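Local coordinates for protein muconate lactonizing enzyme (Corynebacterium glutamicum, PDB 3I4K) that belongs to the enolase superfamily, pairing a muconate-lactonizing-enzyme-type N-terminal domain with a TIM-barrel-like domain that holds a magnesium ion, at residues A[137-142]-A[349-354]; A[331-336]-A[343-348]; A[132-137]-A[320-325]; A[298-303]-A[324-329]; A[274-279]-A[312-317]. All coordinates share one frame; numbering follows the deposited sequence.

Interaction 1: A[137-142]-A[349-354]; sequences KVDVTW and DGQVAI
Gly350 O is gripped by two donors: Val140 N, at 2.9 Å from Gly350 O, and a water that also donates to Val140 O. Further along, Val138 and Val352 form an antiparallel hydrogen-bonded pair, in which Val138 N lies 3.2 Å from Val352 O and Val352 N 3.2 Å from Val138 O. Lys137 faces Ala353 as a non-hydrogen-bonded pair, and the 160° between the directions of strands 137-139 and 351-353 confirms the antiparallel course. On the face carrying Val138 and Val352 the two side chains lie side by side, pointing the same way, with Val138 CG2 3.7 Å from Val352 CG1. Val352 sets CG1 between its backbone N and carbonyl carbon (chi1 57°), from where this methyl also meets Val140 CG2 at 3.4 Å, tighter than usual van der Waals contact. Ile354 CD1 approaches Val138 CG1 at 4.2 Å, their side chains crossing at about a right angle. Leu315 of helix 308-320 touches both Val138 and Val352. Strand 351-353 thus adds an antiparallel strand beside the first strand of the modified TIM barrel of the enolase superfamily, whose own strands run parallel.

Interaction 2: A[331-336]-A[343-348]; sequences FGPQLL and QEFEYK
The short helical turn 332-335 faces the chain leading into strand 347-348 with no hydrogen bond between them, the nearest CA atoms being those of Pro333 and Phe345 at 7.9 Å and of Phe331 and Tyr347 at 8.6 Å. Gln334 lays its side chain across the Tyr347 ring, the two running past each other in opposite directions. Its amide plane is only 14° from the ring plane, a stacked placement, with Gln334 CD 3.5 Å above the plane of the Tyr347 ring and shifted toward the rim. Gln334 CG sits over the same face, 3.8 Å from the Tyr347 ring centroid and 22° off the normal, a CH-pi contact. The chain of Gln334 is extended beyond CG (chi2 -167°), which carries CD on over the ring, and Gln334 OE1 is hydrogen-bonded to Arg159. In fold terms, the contact joins the segment following strand 327-328 of the barrel domain to the edge strand of the mixed sheet, beside helix 308-320. Pro333 serves both aromatic residues: its CG lies 3.6 Å from Phe345 CE2, and its CD lies 3.6 Å from Tyr347 OH. Side chains of Pro333 and Tyr347 cross at about a right angle, whereas Pro333 and Phe345 meet obliquely. The hydroxyl Tyr347 OH is hydrogen-bonded to Leu330 O, just before the helical turn, and Phe345 also packs on Pro308 and Leu315 of helix 308-320.

Interaction 3: A[132-137]-A[320-325]; sequences GTVRDK and STKAIS
Val134 and Lys322 cross at about a right angle, with Val134 CG1 against Lys322 CG at 3.9 Å. The two methyls of Val134 divide the work. CG1, anti to the backbone N (chi1 -180°), reaches the aliphatic part of Lys322, while Val134 CG2 lies 3.8 Å from Ser320 O. Arg135 approaches the same turn with its guanidinium: Thr321 O and Lys322 O lie at its edge, near its plane, each 3.6 Å from Arg135 NH2. Ile324 O is nearer, 3.1 Å from Arg135 NH2, but the angle is too poor for a hydrogen bond. Three carbonyl oxygens thus gather near NH2, an environment likely to be favourable for the cation. A hydrogen bond from Arg135 NE to Ala318 O holds the guanidinium at the end of helix 308-320. Lys322 NZ stands 4.8 Å from Arg135 NH2, a like-charge proximity without contact. The receiving backbone is a type I beta turn from Thr321 to Ile324, closed by Ile324 N to Thr321 O at 3.1 Å. Beyond the two segments, Val134 packs on Gly91 and Lys322 on Ala94 of the second subunit. The contact thus joins the loop entering the first barrel strand to the helix-to-strand turn after helix 308-320, a connection of the beta/alpha-barrel domain lying at the subunit interface.

Interaction 4: A[298-303]-A[324-329]; sequences ACHGAT and ISYGTE
His300 ND1 donates to Tyr326 O over 2.7 Å, the oxygen lying close to the imidazole plane at the ring edge. Glu329 OE2 accepts the backbone N-H of Thr303, also at 2.7 Å and nearly straight (174°), through its anti lone pair. Between these side-chain bonds runs a parallel bridge of Gly301 with Thr328: Gly301 N meets Gly327 O at 2.8 Å, on a lone pair in the carbonyl plane, and Glu329 N meets Gly301 O at 2.9 Å. Toward the start of strand 298-301, Cys299 O takes two weak bonds, from Ser325 N and Tyr326 N. Thr328 CA lies over one face of the His300 ring, 3.6 Å above its plane and offset toward the rim. CG of His300 is anti to its backbone N (chi1 -178°), and the ring meets that of Tyr326 obliquely, the planes at 53°. Further out, Thr328 OG1 is hydrogen-bonded to Asp139 O of the first barrel strand, and a water lies between His300 NE2 and Glu329 OE1, 2.6 Å from the latter. Glu329 OE1 also forms a salt bridge with Lys169, and the Glu329 side chain is about 6 Å from the magnesium ion. One carboxylate thus has its two oxygens differently engaged, OE2 by a backbone amide and OE1 by Lys169 and a water, in polar surroundings close to the metal.

Interaction 5: A[274-279]-A[312-317]; sequences LKTTKH and AASLQF
Thr276 places OG1 between its backbone N and carbonyl carbon (chi1 55°), and Ser314 turns OG anti to its own carbonyl carbon (chi1 -73°), which brings the two hydroxyls together across the contact. Thr276 OG1 and Ser314 OG are hydrogen-bonded at 2.6 Å, and either could be the donor. With both residues buried, this bond gives each hydroxyl a polar partner inside the protein. The same Thr276 torsion leaves its methyl anti to the carbonyl carbon, where CG2 packs 3.8 Å from Phe317 CB; the two side chains slide past each other in opposite directions. Leu274 and Phe317 instead reach toward each other tip to tip, Leu274 CD2 coming 3.7 Å from Phe317 CE1. Leu274 CG and CD1 are also close to that ring carbon, at 3.8 Å and 3.9 Å from Phe317 CE1, so the end of the leucine as a whole meets one corner of the ring. Ser314 and Phe317 are three positions apart on helix 308-320, which presents both to the end of strand 271-274 and the loop that follows it. Around this contact, Ser285 of helix 282-294 touches Thr276 and Phe317, Ile324 of strand 324-325 touches Leu274 and Phe317, and Val112 of helix 104-121 packs on Ala313.

Overall arrangement
From the N terminus, segment 132-137 comes first and leads through shared Lys137 into 137-142. Interaction 3 closes a long loop at 320-325, and interaction 1 a longer one at 349-354; their segments alternate, so the loops cross. Interactions 2, 4 and 5 nest within the loop of interaction 1, and interaction 5 also within that of interaction 3. Interactions 4 and 5 cross, linking strands 271-274 and 298-301 to helix 308-320 and the chain after it. Interactions 3 and 4 share Ile324 and Ser325. Interaction 2 follows in series and continues the mixed sheet, where strand 347-348 neighbours 351-353. Thr328 meets Asp139 and Thr141, joining the barrel's late strands to its first.

Interaction 1: A[137-142]-A[349-354]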
# COMPACT_ATOMS: atom_id res chain seq x y z
N LYS A 137 2.55 -20.41 -3.83
CA LYS A 137 3.13 -20.76 -5.12
C LYS A 137 2.54 -19.86 -6.21
O LYS A 137 1.37 -19.49 -6.15
CB LYS A 137 2.86 -22.22 -5.46
CG LYS A 137 1.42 -22.53 -5.77
CD LYS A 137 1.22 -24.00 -6.10
CE LYS A 137 -0.24 -24.28 -6.45
NZ LYS A 137 -0.44 -25.66 -6.98
N VAL A 138 3.36 -19.52 -7.21
CA VAL A 138 2.91 -18.65 -8.29
C VAL A 138 3.20 -19.25 -9.66
O VAL A 138 4.04 -20.15 -9.80
CB VAL A 138 3.62 -17.27 -8.23
CG1 VAL A 138 3.27 -16.56 -6.92
CG2 VAL A 138 5.13 -17.44 -8.33
N ASP A 139 2.49 -18.77 -10.68
CA ASP A 139 2.75 -19.25 -12.02
C ASP A 139 3.97 -18.50 -12.53
O ASP A 139 4.25 -17.38 -12.11
CB ASP A 139 1.54 -19.01 -12.92
CG ASP A 139 0.37 -19.91 -12.55
OD1 ASP A 139 0.60 -21.13 -12.36
OD2 ASP A 139 -0.77 -19.42 -12.46
N VAL A 140 4.71 -19.14 -13.43
CA VAL A 140 5.91 -18.53 -13.98
C VAL A 140 5.92 -18.57 -15.49
O VAL A 140 5.79 -19.64 -16.11
CB VAL A 140 7.18 -19.24 -13.43
CG1 VAL A 140 8.45 -18.58 -14.00
CG2 VAL A 140 7.19 -19.17 -11.92
N THR A 141 6.05 -17.39 -16.09
CA THR A 141 6.11 -17.23 -17.53
C THR A 141 7.60 -17.29 -17.86
O THR A 141 8.41 -16.65 -17.19
CB THR A 141 5.56 -15.85 -17.98
OG1 THR A 141 4.17 -15.74 -17.63
CG2 THR A 141 5.71 -15.67 -19.49
N TRP A 142 7.96 -18.06 -18.89
CA TRP A 142 9.36 -18.16 -19.28
C TRP A 142 9.66 -17.20 -20.42
O TRP A 142 8.97 -17.20 -21.44
CB TRP A 142 9.71 -19.61 -19.69
CG TRP A 142 11.14 -19.80 -20.16
CD1 TRP A 142 11.58 -19.93 -21.45
CD2 TRP A 142 12.32 -19.84 -19.34
NE1 TRP A 142 12.95 -20.04 -21.48
CE2 TRP A 142 13.43 -19.98 -20.20
CE3 TRP A 142 12.55 -19.76 -17.96
CZ2 TRP A 142 14.75 -20.05 -19.73
CZ3 TRP A 142 13.87 -19.82 -17.48
CH2 TRP A 142 14.95 -19.97 -18.38
N ASP A 349 5.85 -27.93 -12.92
CA ASP A 349 4.51 -27.74 -13.45
C ASP A 349 4.17 -26.28 -13.74
O ASP A 349 3.04 -25.83 -13.50
CB ASP A 349 3.48 -28.35 -12.49
CG ASP A 349 3.73 -29.82 -12.23
OD1 ASP A 349 3.71 -30.61 -13.21
OD2 ASP A 349 3.96 -30.20 -11.06
N GLY A 350 5.14 -25.53 -14.25
CA GLY A 350 4.92 -24.14 -14.59
C GLY A 350 4.85 -23.19 -13.42
O GLY A 350 4.44 -22.03 -13.58
N GLN A 351 5.25 -23.65 -12.25
CA GLN A 351 5.22 -22.80 -11.08
C GLN A 351 6.50 -22.87 -10.28
O GLN A 351 7.43 -23.59 -10.63
CB GLN A 351 4.06 -23.21 -10.16
CG GLN A 351 2.74 -23.46 -10.87
CD GLN A 351 1.57 -23.39 -9.91
OE1 GLN A 351 1.07 -22.31 -9.59
NE2 GLN A 351 1.14 -24.55 -9.41
N VAL A 352 6.54 -22.11 -9.21
CA VAL A 352 7.68 -22.10 -8.31
C VAL A 352 7.08 -21.84 -6.93
O VAL A 352 6.20 -20.98 -6.78
CB VAL A 352 8.70 -21.00 -8.67
CG1 VAL A 352 8.04 -19.64 -8.67
CG2 VAL A 352 9.86 -21.03 -7.69
N ALA A 353 7.52 -22.60 -5.94
CA ALA A 353 7.00 -22.45 -4.59
C ALA A 353 7.68 -21.30 -3.88
O ALA A 353 8.85 -21.02 -4.13
CB ALA A 353 7.19 -23.74 -3.80
N ILE A 354 6.94 -20.62 -3.01
CA ILE A 354 7.49 -19.51 -2.25
C ILE A 354 8.48 -20.07 -1.24
O ILE A 354 8.21 -21.07 -0.59
CB ILE A 354 6.39 -18.72 -1.50
CG1 ILE A 354 5.64 -17.78 -2.46
CG2 ILE A 354 7.01 -17.88 -0.38
CD1 ILE A 354 5.02 -18.46 -3.65
O HOH W 1 3.40 -21.39 -16.25

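Interaction 2: A[331-336]-A[343-348]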
# COMPACT_ATOMS: atom_id res chain seq x y z
N PHE A 331 11.85 -16.19 -12.97
CA PHE A 331 12.68 -17.32 -13.36
C PHE A 331 14.16 -17.00 -13.32
O PHE A 331 15.00 -17.84 -13.66
CB PHE A 331 12.30 -17.73 -14.78
CG PHE A 331 12.56 -16.66 -15.81
CD1 PHE A 331 13.85 -16.44 -16.30
CD2 PHE A 331 11.52 -15.85 -16.27
CE1 PHE A 331 14.10 -15.43 -17.24
CE2 PHE A 331 11.76 -14.84 -17.21
CZ PHE A 331 13.05 -14.63 -17.69
N GLY A 332 14.49 -15.77 -12.92
CA GLY A 332 15.87 -15.34 -12.85
C GLY A 332 16.87 -16.44 -12.49
O GLY A 332 17.75 -16.76 -13.29
N PRO A 333 16.73 -17.04 -11.29
CA PRO A 333 17.61 -18.10 -10.80
C PRO A 333 17.91 -19.19 -11.84
O PRO A 333 19.03 -19.70 -11.90
CB PRO A 333 16.86 -18.64 -9.59
CG PRO A 333 16.21 -17.40 -9.05
CD PRO A 333 15.67 -16.75 -10.31
N GLN A 334 16.91 -19.54 -12.65
CA GLN A 334 17.08 -20.56 -13.67
C GLN A 334 17.98 -20.14 -14.82
O GLN A 334 18.64 -20.98 -15.44
CB GLN A 334 15.72 -20.98 -14.23
CG GLN A 334 14.82 -21.68 -13.23
CD GLN A 334 13.63 -22.35 -13.89
OE1 GLN A 334 12.81 -21.69 -14.54
NE2 GLN A 334 13.53 -23.66 -13.74
N LEU A 335 18.00 -18.84 -15.12
CA LEU A 335 18.81 -18.32 -16.21
C LEU A 335 20.29 -18.32 -15.84
O LEU A 335 21.16 -18.34 -16.72
CB LEU A 335 18.36 -16.90 -16.55
CG LEU A 335 18.90 -16.30 -17.85
CD1 LEU A 335 18.42 -17.13 -19.02
CD2 LEU A 335 18.43 -14.86 -17.99
N LEU A 336 20.58 -18.29 -14.55
CA LEU A 336 21.95 -18.30 -14.07
C LEU A 336 22.54 -19.70 -14.23
O LEU A 336 21.86 -20.70 -13.99
CB LEU A 336 22.00 -17.90 -12.60
CG LEU A 336 21.36 -16.57 -12.21
CD1 LEU A 336 21.37 -16.43 -10.70
CD2 LEU A 336 22.12 -15.42 -12.86
N GLN A 343 20.30 -23.02 -0.77
CA GLN A 343 19.13 -23.81 -1.12
C GLN A 343 18.80 -23.66 -2.60
O GLN A 343 19.37 -22.82 -3.29
CB GLN A 343 17.91 -23.37 -0.30
CG GLN A 343 18.09 -23.49 1.19
CD GLN A 343 18.34 -22.16 1.86
OE1 GLN A 343 19.21 -21.39 1.43
NE2 GLN A 343 17.58 -21.87 2.90
N GLU A 344 17.87 -24.47 -3.07
CA GLU A 344 17.44 -24.41 -4.46
C GLU A 344 15.95 -24.13 -4.51
O GLU A 344 15.20 -24.52 -3.61
CB GLU A 344 17.74 -25.74 -5.17
CG GLU A 344 19.21 -26.09 -5.20
CD GLU A 344 19.49 -27.35 -6.00
OE1 GLU A 344 20.67 -27.72 -6.13
OE2 GLU A 344 18.52 -27.96 -6.51
N PHE A 345 15.52 -23.44 -5.56
CA PHE A 345 14.11 -23.10 -5.74
C PHE A 345 13.44 -24.31 -6.38
O PHE A 345 14.11 -25.11 -7.03
CB PHE A 345 13.97 -21.89 -6.66
CG PHE A 345 14.40 -20.59 -6.03
CD1 PHE A 345 13.57 -19.94 -5.14
CD2 PHE A 345 15.63 -20.03 -6.34
CE1 PHE A 345 13.96 -18.74 -4.55
CE2 PHE A 345 16.04 -18.83 -5.76
CZ PHE A 345 15.20 -18.18 -4.86
N GLU A 346 12.13 -24.44 -6.20
CA GLU A 346 11.43 -25.58 -6.77
C GLU A 346 10.53 -25.14 -7.91
O GLU A 346 9.45 -24.61 -7.67
CB GLU A 346 10.58 -26.29 -5.72
CG GLU A 346 11.31 -26.58 -4.43
CD GLU A 346 10.47 -27.38 -3.46
OE1 GLU A 346 10.81 -27.40 -2.26
OE2 GLU A 346 9.46 -27.99 -3.90
N TYR A 347 10.99 -25.36 -9.14
CA TYR A 347 10.23 -25.00 -10.33
C TYR A 347 9.65 -26.26 -10.93
O TYR A 347 10.38 -27.08 -11.48
CB TYR A 347 11.14 -24.34 -11.38
CG TYR A 347 11.61 -22.96 -11.03
CD1 TYR A 347 10.82 -21.84 -11.32
CD2 TYR A 347 12.84 -22.76 -10.41
CE1 TYR A 347 11.26 -20.55 -11.00
CE2 TYR A 347 13.29 -21.49 -10.08
CZ TYR A 347 12.49 -20.39 -10.38
OH TYR A 347 12.95 -19.13 -10.06
N LYS A 348 8.33 -26.42 -10.83
CA LYS A 348 7.69 -27.58 -11.41
C LYS A 348 6.28 -27.27 -11.85
O LYS A 348 5.60 -26.43 -11.26
CB LYS A 348 7.68 -28.76 -10.42
CG LYS A 348 6.89 -28.53 -9.15
CD LYS A 348 6.90 -29.78 -8.28
CE LYS A 348 6.17 -29.56 -6.96
NZ LYS A 348 6.25 -30.75 -6.06

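Interaction 3: A[132-137]-A[320-325]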
# COMPACT_ATOMS: atom_id res chain seq x y z
N GLY A 132 1.30 -11.00 5.50
CA GLY A 132 1.06 -12.42 5.66
C GLY A 132 0.98 -13.13 4.33
O GLY A 132 1.43 -12.60 3.31
N THR A 133 0.41 -14.33 4.31
CA THR A 133 0.36 -15.05 3.05
C THR A 133 -1.03 -15.16 2.42
O THR A 133 -2.03 -15.33 3.11
CB THR A 133 0.99 -16.47 3.19
OG1 THR A 133 0.01 -17.42 3.60
CG2 THR A 133 2.09 -16.44 4.22
N VAL A 134 -1.05 -15.04 1.09
CA VAL A 134 -2.25 -15.14 0.27
C VAL A 134 -2.09 -16.38 -0.61
O VAL A 134 -3.07 -17.01 -1.00
CB VAL A 134 -2.39 -13.92 -0.69
CG1 VAL A 134 -3.66 -14.05 -1.52
CG2 VAL A 134 -2.41 -12.62 0.09
N ARG A 135 -0.83 -16.72 -0.91
CA ARG A 135 -0.51 -17.87 -1.75
C ARG A 135 0.87 -18.42 -1.39
O ARG A 135 1.71 -17.71 -0.82
CB ARG A 135 -0.50 -17.44 -3.22
CG ARG A 135 0.57 -16.39 -3.50
CD ARG A 135 0.56 -15.87 -4.94
NE ARG A 135 -0.27 -14.68 -5.12
CZ ARG A 135 -1.51 -14.70 -5.59
NH1 ARG A 135 -2.06 -15.86 -5.91
NH2 ARG A 135 -2.18 -13.57 -5.76
N ASP A 136 1.10 -19.70 -1.72
CA ASP A 136 2.38 -20.33 -1.42
C ASP A 136 3.09 -20.79 -2.68
O ASP A 136 4.11 -21.48 -2.61
CB ASP A 136 2.21 -21.50 -0.45
CG ASP A 136 1.11 -22.47 -0.88
OD1 ASP A 136 1.10 -22.90 -2.05
OD2 ASP A 136 0.26 -22.82 -0.03
N LYS A 137 2.55 -20.41 -3.83
CA LYS A 137 3.13 -20.76 -5.12
C LYS A 137 2.54 -19.86 -6.21
O LYS A 137 1.37 -19.49 -6.15
CB LYS A 137 2.86 -22.22 -5.46
CG LYS A 137 1.42 -22.53 -5.77
CD LYS A 137 1.22 -24.00 -6.10
CE LYS A 137 -0.24 -24.28 -6.45
NZ LYS A 137 -0.44 -25.66 -6.98
N SER A 320 2.34 -12.28 -0.59
CA SER A 320 1.50 -11.44 0.25
C SER A 320 0.66 -10.40 -0.49
O SER A 320 -0.07 -9.64 0.14
CB SER A 320 2.38 -10.72 1.26
OG SER A 320 3.28 -9.85 0.59
N THR A 321 0.76 -10.38 -1.81
CA THR A 321 0.02 -9.39 -2.59
C THR A 321 -1.04 -9.99 -3.51
O THR A 321 -0.73 -10.54 -4.56
CB THR A 321 1.00 -8.54 -3.40
OG1 THR A 321 1.97 -7.96 -2.50
CG2 THR A 321 0.27 -7.43 -4.14
N LYS A 322 -2.29 -9.88 -3.10
CA LYS A 322 -3.40 -10.43 -3.87
C LYS A 322 -3.51 -9.80 -5.26
O LYS A 322 -3.92 -10.46 -6.22
CB LYS A 322 -4.70 -10.20 -3.09
CG LYS A 322 -5.77 -11.25 -3.31
CD LYS A 322 -6.41 -11.15 -4.66
CE LYS A 322 -7.47 -12.23 -4.82
NZ LYS A 322 -6.88 -13.58 -4.66
N ALA A 323 -3.14 -8.53 -5.35
CA ALA A 323 -3.21 -7.79 -6.62
C ALA A 323 -2.24 -8.32 -7.68
O ALA A 323 -2.30 -7.89 -8.84
CB ALA A 323 -2.98 -6.31 -6.37
N ILE A 324 -1.31 -9.21 -7.30
CA ILE A 324 -0.42 -9.82 -8.30
C ILE A 324 -1.40 -10.86 -8.79
O ILE A 324 -1.50 -11.96 -8.26
CB ILE A 324 0.79 -10.54 -7.69
CG1 ILE A 324 1.77 -9.53 -7.10
CG2 ILE A 324 1.48 -11.39 -8.78
CD1 ILE A 324 2.48 -8.67 -8.14
N SER A 325 -2.15 -10.46 -9.80
CA SER A 325 -3.23 -11.26 -10.38
C SER A 325 -2.97 -11.84 -11.76
O SER A 325 -3.87 -12.42 -12.36
CB SER A 325 -4.44 -10.35 -10.46
OG SER A 325 -4.03 -9.13 -11.04

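Interaction 4: A[298-303]-A[324-329]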
# COMPACT_ATOMS: atom_id res chain seq x y z
N ALA A 298 -4.37 -5.25 -13.77
CA ALA A 298 -3.71 -6.43 -13.23
C ALA A 298 -2.23 -6.16 -13.02
O ALA A 298 -1.64 -5.32 -13.71
CB ALA A 298 -3.89 -7.60 -14.17
N CYS A 299 -1.63 -6.85 -12.05
CA CYS A 299 -0.20 -6.73 -11.80
C CYS A 299 0.44 -8.10 -12.08
O CYS A 299 -0.11 -9.15 -11.73
CB CYS A 299 0.09 -6.31 -10.35
SG CYS A 299 -0.22 -4.56 -9.97
N HIS A 300 1.57 -8.07 -12.77
CA HIS A 300 2.33 -9.27 -13.12
C HIS A 300 3.57 -9.29 -12.23
O HIS A 300 4.18 -8.24 -11.99
CB HIS A 300 2.74 -9.19 -14.59
CG HIS A 300 3.49 -10.39 -15.09
ND1 HIS A 300 2.89 -11.62 -15.29
CD2 HIS A 300 4.77 -10.53 -15.52
CE1 HIS A 300 3.77 -12.45 -15.83
NE2 HIS A 300 4.91 -11.81 -15.98
N GLY A 301 3.94 -10.46 -11.72
CA GLY A 301 5.14 -10.54 -10.89
C GLY A 301 6.33 -10.53 -11.84
O GLY A 301 6.90 -11.58 -12.14
N ALA A 302 6.70 -9.33 -12.31
CA ALA A 302 7.79 -9.17 -13.26
C ALA A 302 9.20 -9.24 -12.65
O ALA A 302 9.40 -9.03 -11.45
CB ALA A 302 7.62 -7.84 -14.04
N THR A 303 10.17 -9.50 -13.52
CA THR A 303 11.56 -9.63 -13.09
C THR A 303 12.52 -8.73 -13.84
O THR A 303 12.31 -8.42 -15.02
CB THR A 303 12.05 -11.09 -13.25
OG1 THR A 303 13.36 -11.22 -12.70
CG2 THR A 303 12.08 -11.49 -14.72
N ILE A 324 -1.31 -9.21 -7.30
CA ILE A 324 -0.42 -9.82 -8.30
C ILE A 324 -1.40 -10.86 -8.79
O ILE A 324 -1.50 -11.96 -8.26
CB ILE A 324 0.79 -10.54 -7.69
CG1 ILE A 324 1.77 -9.53 -7.10
CG2 ILE A 324 1.48 -11.39 -8.78
CD1 ILE A 324 2.48 -8.67 -8.14
N SER A 325 -2.15 -10.46 -9.80
CA SER A 325 -3.23 -11.26 -10.38
C SER A 325 -2.97 -11.84 -11.76
O SER A 325 -3.87 -12.42 -12.36
CB SER A 325 -4.44 -10.35 -10.46
OG SER A 325 -4.03 -9.13 -11.04
N TYR A 326 -1.74 -11.68 -12.25
CA TYR A 326 -1.41 -12.17 -13.58
C TYR A 326 -0.14 -13.02 -13.59
O TYR A 326 0.70 -12.90 -14.49
CB TYR A 326 -1.25 -10.97 -14.52
CG TYR A 326 -1.15 -11.33 -15.98
CD1 TYR A 326 -2.14 -12.10 -16.59
CD2 TYR A 326 -0.07 -10.91 -16.75
CE1 TYR A 326 -2.06 -12.43 -17.92
CE2 TYR A 326 0.02 -11.25 -18.09
CZ TYR A 326 -0.98 -12.01 -18.67
OH TYR A 326 -0.91 -12.31 -20.01
N GLY A 327 -0.01 -13.91 -12.61
CA GLY A 327 1.16 -14.75 -12.55
C GLY A 327 2.44 -13.93 -12.45
O GLY A 327 2.39 -12.74 -12.10
N THR A 328 3.57 -14.56 -12.75
CA THR A 328 4.88 -13.90 -12.67
C THR A 328 5.81 -14.42 -13.78
O THR A 328 5.41 -15.24 -14.60
CB THR A 328 5.58 -14.23 -11.34
OG1 THR A 328 6.15 -15.54 -11.43
CG2 THR A 328 4.60 -14.20 -10.16
N GLU A 329 7.04 -13.93 -13.76
CA GLU A 329 8.09 -14.35 -14.69
C GLU A 329 9.35 -14.38 -13.84
O GLU A 329 10.43 -14.00 -14.29
CB GLU A 329 8.25 -13.35 -15.85
CG GLU A 329 8.36 -11.90 -15.41
CD GLU A 329 8.88 -10.97 -16.50
OE1 GLU A 329 8.72 -11.29 -17.69
OE2 GLU A 329 9.46 -9.92 -16.14
O HOH W 2 6.35 -12.16 -18.45

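Interaction 5: A[274-279]-A[312-317]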
# COMPACT_ATOMS: atom_id res chain seq x y z
N LEU A 274 5.09 -5.37 -12.38
CA LEU A 274 5.56 -4.95 -11.07
C LEU A 274 6.82 -5.69 -10.66
O LEU A 274 6.85 -6.92 -10.61
CB LEU A 274 4.41 -5.14 -10.06
CG LEU A 274 4.47 -5.30 -8.54
CD1 LEU A 274 5.75 -4.77 -7.93
CD2 LEU A 274 3.24 -4.60 -7.98
N LYS A 275 7.87 -4.93 -10.39
CA LYS A 275 9.16 -5.49 -9.99
C LYS A 275 9.63 -4.76 -8.74
O LYS A 275 9.75 -3.53 -8.74
CB LYS A 275 10.19 -5.27 -11.11
CG LYS A 275 9.74 -5.70 -12.49
CD LYS A 275 10.84 -5.45 -13.53
CE LYS A 275 10.38 -5.86 -14.93
NZ LYS A 275 11.34 -5.44 -15.98
N THR A 276 9.89 -5.51 -7.68
CA THR A 276 10.32 -4.92 -6.42
C THR A 276 11.60 -4.11 -6.58
O THR A 276 11.83 -3.14 -5.86
CB THR A 276 10.50 -6.02 -5.34
OG1 THR A 276 11.39 -7.04 -5.83
CG2 THR A 276 9.15 -6.65 -5.02
N THR A 277 12.43 -4.50 -7.54
CA THR A 277 13.68 -3.79 -7.78
C THR A 277 13.46 -2.44 -8.47
O THR A 277 13.94 -1.41 -7.99
CB THR A 277 14.65 -4.65 -8.63
OG1 THR A 277 13.95 -5.26 -9.72
CG2 THR A 277 15.27 -5.76 -7.76
N LYS A 278 12.72 -2.46 -9.57
CA LYS A 278 12.43 -1.25 -10.33
C LYS A 278 11.61 -0.21 -9.55
O LYS A 278 11.76 0.98 -9.78
CB LYS A 278 11.69 -1.62 -11.62
CG LYS A 278 11.20 -0.41 -12.44
CD LYS A 278 10.33 -0.86 -13.63
CE LYS A 278 9.14 -1.71 -13.18
NZ LYS A 278 8.19 -2.02 -14.30
N HIS A 279 10.76 -0.66 -8.63
CA HIS A 279 9.93 0.27 -7.88
C HIS A 279 10.64 0.87 -6.69
O HIS A 279 10.10 1.76 -6.02
CB HIS A 279 8.64 -0.41 -7.44
CG HIS A 279 7.80 -0.89 -8.59
ND1 HIS A 279 7.54 -0.11 -9.69
CD2 HIS A 279 7.17 -2.07 -8.80
CE1 HIS A 279 6.78 -0.78 -10.54
NE2 HIS A 279 6.54 -1.98 -10.02
N ALA A 312 13.80 -13.96 -4.59
CA ALA A 312 13.17 -14.39 -3.35
C ALA A 312 12.43 -13.21 -2.72
O ALA A 312 11.38 -13.38 -2.09
CB ALA A 312 14.21 -14.94 -2.39
N ALA A 313 12.99 -12.02 -2.86
CA ALA A 313 12.35 -10.84 -2.30
C ALA A 313 11.05 -10.60 -3.06
O ALA A 313 10.03 -10.25 -2.47
CB ALA A 313 13.27 -9.63 -2.42
N SER A 314 11.08 -10.83 -4.37
CA SER A 314 9.89 -10.64 -5.19
C SER A 314 8.84 -11.73 -4.99
O SER A 314 7.65 -11.49 -5.18
CB SER A 314 10.27 -10.53 -6.68
OG SER A 314 10.88 -9.28 -6.95
N LEU A 315 9.28 -12.94 -4.62
CA LEU A 315 8.33 -14.02 -4.39
C LEU A 315 7.61 -13.80 -3.05
O LEU A 315 6.44 -14.17 -2.89
CB LEU A 315 9.04 -15.38 -4.40
CG LEU A 315 9.46 -15.91 -5.78
CD1 LEU A 315 10.41 -17.08 -5.60
CD2 LEU A 315 8.23 -16.35 -6.57
N GLN A 316 8.30 -13.20 -2.10
CA GLN A 316 7.70 -12.91 -0.80
C GLN A 316 6.63 -11.85 -1.04
O GLN A 316 5.58 -11.85 -0.40
CB GLN A 316 8.76 -12.38 0.17
CG GLN A 316 9.83 -13.40 0.55
CD GLN A 316 9.36 -14.45 1.55
OE1 GLN A 316 9.94 -15.53 1.65
NE2 GLN A 316 8.31 -14.13 2.29
N PHE A 317 6.91 -10.95 -1.98
CA PHE A 317 5.96 -9.89 -2.29
C PHE A 317 4.74 -10.52 -2.94
O PHE A 317 3.62 -10.26 -2.53
CB PHE A 317 6.58 -8.85 -3.24
CG PHE A 317 5.63 -7.72 -3.59
CD1 PHE A 317 4.89 -7.75 -4.77
CD2 PHE A 317 5.42 -6.68 -2.69
CE1 PHE A 317 3.94 -6.76 -5.05
CE2 PHE A 317 4.48 -5.67 -2.96
CZ PHE A 317 3.74 -5.72 -4.15